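Local coordinates for protein DegQ (Legionella pneumophila, PDB 4YO1) that probably acts as a periplasmic serine endopeptidase of the HtrA family, here as its protease domain and first PDZ domain, at residues A[243-248]-A[260-265]. The protein carries 1 engineered substitution. Numbering follows the deposited sequence.
Sequences AQQIIK and FVQHLT
Gln-245, on the helix 236-249 that follows the second barrel of the protease, reaches across to Phe-260 and Gln-262 on the strand 259-263 of the PDZ domain, a worked example of how one long polar side chain can join two domains. Its CB leaves the helix toward the strand, and the first torsion sets CG anti to the carbonyl carbon (chi1 -66°). CG then meets the phenylalanine ring obliquely, 3.7 Å from CD2 of Phe-260. The chain bends at chi2 (-77°), which keeps CD of Gln-245 beside the ring, 4.0 Å from CD2 of Phe-260, with the amide and ring planes steeply inclined at 78°. At the tip, OE1 of Gln-245 stands 3.9 Å from CB of Phe-260 and 3.8 Å from NE2 of Gln-262, too long for a hydrogen bond between the two amides; the two side chains slide past each other in opposite directions. OE1 of Gln-245 is hydrogen-bonded instead to OG of Ser-284 on the adjoining strand 281-286. Gln-262 likewise finds its partner outside the pair: OE1 is hydrogen-bonded to OG of Ser-251, just past the helix. Ile-252, in the same connection, packs on both Phe-260 and Ile-246, and Ile-246 also touches Val-126 of the first protease barrel. The helix is thus placed between protease and PDZ sheet. The contact buries a modest 134 Å², counted over both sides, and no hydrogen bond crosses directly between the two segments. Its chemistry therefore divides along the glutamine: the aliphatic part supplies van der Waals contact to an aromatic ring, while the side-chain amide oxygen of this buried glutamine is satisfied by a serine of the PDZ sheet, tying the protease's last helix to that domain.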
ATOM      1  N   ALA A 243      -9.839  -0.144 -28.928  1.00 49.82           N
ATOM      2  CA  ALA A 243      -8.770  -0.683 -29.756  1.00 49.11           C
ATOM      3  C   ALA A 243      -9.356  -1.168 -31.064  1.00 52.54           C
ATOM      4  O   ALA A 243      -8.743  -1.023 -32.117  1.00 54.92           O
ATOM      5  CB  ALA A 243      -8.072  -1.814 -29.052  1.00 46.39           C
ATOM      6  N   GLN A 244     -10.552  -1.743 -30.991  1.00 52.81           N
ATOM      7  CA  GLN A 244     -11.175  -2.324 -32.166  1.00 54.38           C
ATOM      8  C   GLN A 244     -11.576  -1.253 -33.153  1.00 54.91           C
ATOM      9  O   GLN A 244     -11.466  -1.448 -34.361  1.00 58.23           O
ATOM     10  CB  GLN A 244     -12.408  -3.104 -31.769  1.00 55.62           C
ATOM     11  CG  GLN A 244     -12.136  -4.227 -30.824  1.00 55.85           C
ATOM     12  CD  GLN A 244     -13.373  -5.039 -30.607  1.00 58.97           C
ATOM     13  OE1 GLN A 244     -13.836  -5.226 -29.480  1.00 57.19           O
ATOM     14  NE2 GLN A 244     -13.939  -5.521 -31.707  1.00 63.17           N
ATOM     15  N   GLN A 245     -12.059  -0.131 -32.631  1.00 52.69           N
ATOM     16  CA  GLN A 245     -12.461   0.984 -33.465  1.00 54.05           C
ATOM     17  C   GLN A 245     -11.234   1.479 -34.207  1.00 54.27           C
ATOM     18  O   GLN A 245     -11.278   1.717 -35.411  1.00 56.98           O
ATOM     19  CB  GLN A 245     -13.060   2.096 -32.607  1.00 54.35           C
ATOM     20  CG  GLN A 245     -14.380   1.724 -31.928  1.00 54.87           C
ATOM     21  CD  GLN A 245     -15.569   1.752 -32.878  1.00 58.18           C
ATOM     22  OE1 GLN A 245     -15.840   2.763 -33.531  1.00 59.01           O
ATOM     23  NE2 GLN A 245     -16.292   0.639 -32.950  1.00 59.70           N
ATOM     24  N   ILE A 246     -10.130   1.598 -33.482  1.00 51.87           N
ATOM     25  CA  ILE A 246      -8.862   2.007 -34.069  1.00 51.94           C
ATOM     26  C   ILE A 246      -8.405   0.985 -35.107  1.00 53.47           C
ATOM     27  O   ILE A 246      -7.931   1.350 -36.174  1.00 55.28           O
ATOM     28  CB  ILE A 246      -7.794   2.218 -32.963  1.00 48.17           C
ATOM     29  CG1 ILE A 246      -8.089   3.510 -32.198  1.00 48.91           C
ATOM     30  CG2 ILE A 246      -6.393   2.252 -33.532  1.00 47.80           C
ATOM     31  CD1 ILE A 246      -7.351   3.633 -30.891  1.00 47.72           C
ATOM     32  N   ILE A 247      -8.572  -0.296 -34.801  1.00 54.02           N
ATOM     33  CA  ILE A 247      -8.167  -1.356 -35.720  1.00 56.93           C
ATOM     34  C   ILE A 247      -9.026  -1.365 -36.982  1.00 59.68           C
ATOM     35  O   ILE A 247      -8.500  -1.417 -38.095  1.00 63.07           O
ATOM     36  CB  ILE A 247      -8.240  -2.741 -35.045  1.00 56.47           C
ATOM     37  CG1 ILE A 247      -7.172  -2.860 -33.960  1.00 54.56           C
ATOM     38  CG2 ILE A 247      -8.047  -3.858 -36.057  1.00 58.66           C
ATOM     39  CD1 ILE A 247      -7.373  -4.054 -33.050  1.00 54.11           C
ATOM     40  N   LYS A 248     -10.342  -1.302 -36.806  1.00 57.92           N
ATOM     41  CA  LYS A 248     -11.265  -1.357 -37.931  1.00 60.47           C
ATOM     42  C   LYS A 248     -11.339  -0.049 -38.720  1.00 62.58           C
ATOM     43  O   LYS A 248     -11.488  -0.069 -39.944  1.00 66.96           O
ATOM     44  CB  LYS A 248     -12.658  -1.763 -37.454  1.00 60.67           C
ATOM     45  CG  LYS A 248     -13.715  -1.694 -38.531  1.00 64.07           C
ATOM     46  CD  LYS A 248     -15.016  -2.351 -38.109  1.00 64.87           C
ATOM     47  CE  LYS A 248     -16.019  -2.298 -39.253  1.00 69.97           C
ATOM     48  NZ  LYS A 248     -17.161  -3.232 -39.085  1.00 71.88           N
ATOM     49  N   PHE A 260     -20.384   5.414 -30.225  1.00 71.05           N
ATOM     50  CA  PHE A 260     -19.184   5.709 -30.988  1.00 69.40           C
ATOM     51  C   PHE A 260     -19.618   5.989 -32.418  1.00 64.66           C
ATOM     52  O   PHE A 260     -20.415   5.234 -32.990  1.00 62.64           O
ATOM     53  CB  PHE A 260     -18.213   4.520 -30.964  1.00 72.31           C
ATOM     54  CG  PHE A 260     -17.538   4.294 -29.633  1.00 76.15           C
ATOM     55  CD1 PHE A 260     -18.241   4.408 -28.441  1.00 78.67           C
ATOM     56  CD2 PHE A 260     -16.205   3.934 -29.577  1.00 77.58           C
ATOM     57  CE1 PHE A 260     -17.629   4.192 -27.225  1.00 79.43           C
ATOM     58  CE2 PHE A 260     -15.585   3.710 -28.355  1.00 78.80           C
ATOM     59  CZ  PHE A 260     -16.297   3.838 -27.184  1.00 79.41           C
ATOM     60  N   VAL A 261     -19.105   7.073 -32.997  1.00 62.19           N
ATOM     61  CA  VAL A 261     -19.429   7.380 -34.386  1.00 60.08           C
ATOM     62  C   VAL A 261     -18.212   7.390 -35.310  1.00 56.53           C
ATOM     63  O   VAL A 261     -17.064   7.466 -34.863  1.00 56.82           O
ATOM     64  CB  VAL A 261     -20.242   8.681 -34.531  1.00 61.71           C
ATOM     65  CG1 VAL A 261     -21.661   8.468 -34.050  1.00 61.73           C
ATOM     66  CG2 VAL A 261     -19.580   9.818 -33.774  1.00 62.76           C
ATOM     67  N   GLN A 262     -18.482   7.289 -36.603  1.00 53.79           N
ATOM     68  CA  GLN A 262     -17.436   7.229 -37.600  1.00 49.98           C
ATOM     69  C   GLN A 262     -17.860   8.039 -38.825  1.00 50.95           C
ATOM     70  O   GLN A 262     -19.039   8.310 -39.024  1.00 73.33           O
ATOM     71  CB  GLN A 262     -17.168   5.774 -37.979  1.00 49.26           C
ATOM     72  CG  GLN A 262     -15.764   5.497 -38.481  1.00 49.28           C
ATOM     73  CD  GLN A 262     -14.723   5.632 -37.392  1.00 70.52           C
ATOM     74  OE1 GLN A 262     -13.553   5.897 -37.664  1.00 49.64           O
ATOM     75  NE2 GLN A 262     -15.149   5.459 -36.146  1.00 70.66           N
ATOM     76  N   HIS A 263     -16.890   8.445 -39.633  1.00 51.48           N
ATOM     77  CA  HIS A 263     -17.173   9.161 -40.869  1.00 52.59           C
ATOM     78  C   HIS A 263     -17.814   8.178 -41.840  1.00 52.54           C
ATOM     79  O   HIS A 263     -17.233   7.134 -42.148  1.00 51.98           O
ATOM     80  CB  HIS A 263     -15.872   9.728 -41.456  1.00 53.29           C
ATOM     81  CG  HIS A 263     -16.071  10.731 -42.553  1.00 66.01           C
ATOM     82  ND1 HIS A 263     -16.877  10.493 -43.651  1.00 66.74           N
ATOM     83  CD2 HIS A 263     -15.551  11.967 -42.738  1.00 66.60           C
ATOM     84  CE1 HIS A 263     -16.856  11.541 -44.448  1.00 56.73           C
ATOM     85  NE2 HIS A 263     -16.056  12.453 -43.919  1.00 57.08           N
ATOM     86  N   LEU A 264     -19.020   8.494 -42.301  1.00 53.29           N
ATOM     87  CA  LEU A 264     -19.679   7.669 -43.307  1.00 58.94           C
ATOM     88  C   LEU A 264     -19.078   8.005 -44.666  1.00 60.72           C
ATOM     89  O   LEU A 264     -19.615   8.827 -45.412  1.00 63.46           O
ATOM     90  CB  LEU A 264     -21.200   7.883 -43.301  1.00 58.98           C
ATOM     91  CG  LEU A 264     -22.138   6.905 -44.028  1.00 59.59           C
ATOM     92  CD1 LEU A 264     -22.460   7.412 -45.418  1.00 62.09           C
ATOM     93  CD2 LEU A 264     -21.582   5.481 -44.098  1.00 57.84           C
ATOM     94  N   THR A 265     -17.940   7.377 -44.954  1.00 58.62           N
ATOM     95  CA  THR A 265     -17.240   7.548 -46.213  1.00 57.76           C
ATOM     96  C   THR A 265     -18.085   6.987 -47.337  1.00 59.17           C
ATOM     97  O   THR A 265     -18.937   6.118 -47.104  1.00 60.43           O
ATOM     98  CB  THR A 265     -15.920   6.779 -46.200  1.00 56.26           C
ATOM     99  OG1 THR A 265     -16.183   5.375 -46.278  1.00 55.80           O
ATOM    100  CG2 THR A 265     -15.141   7.074 -44.938  1.00 53.78           C
TER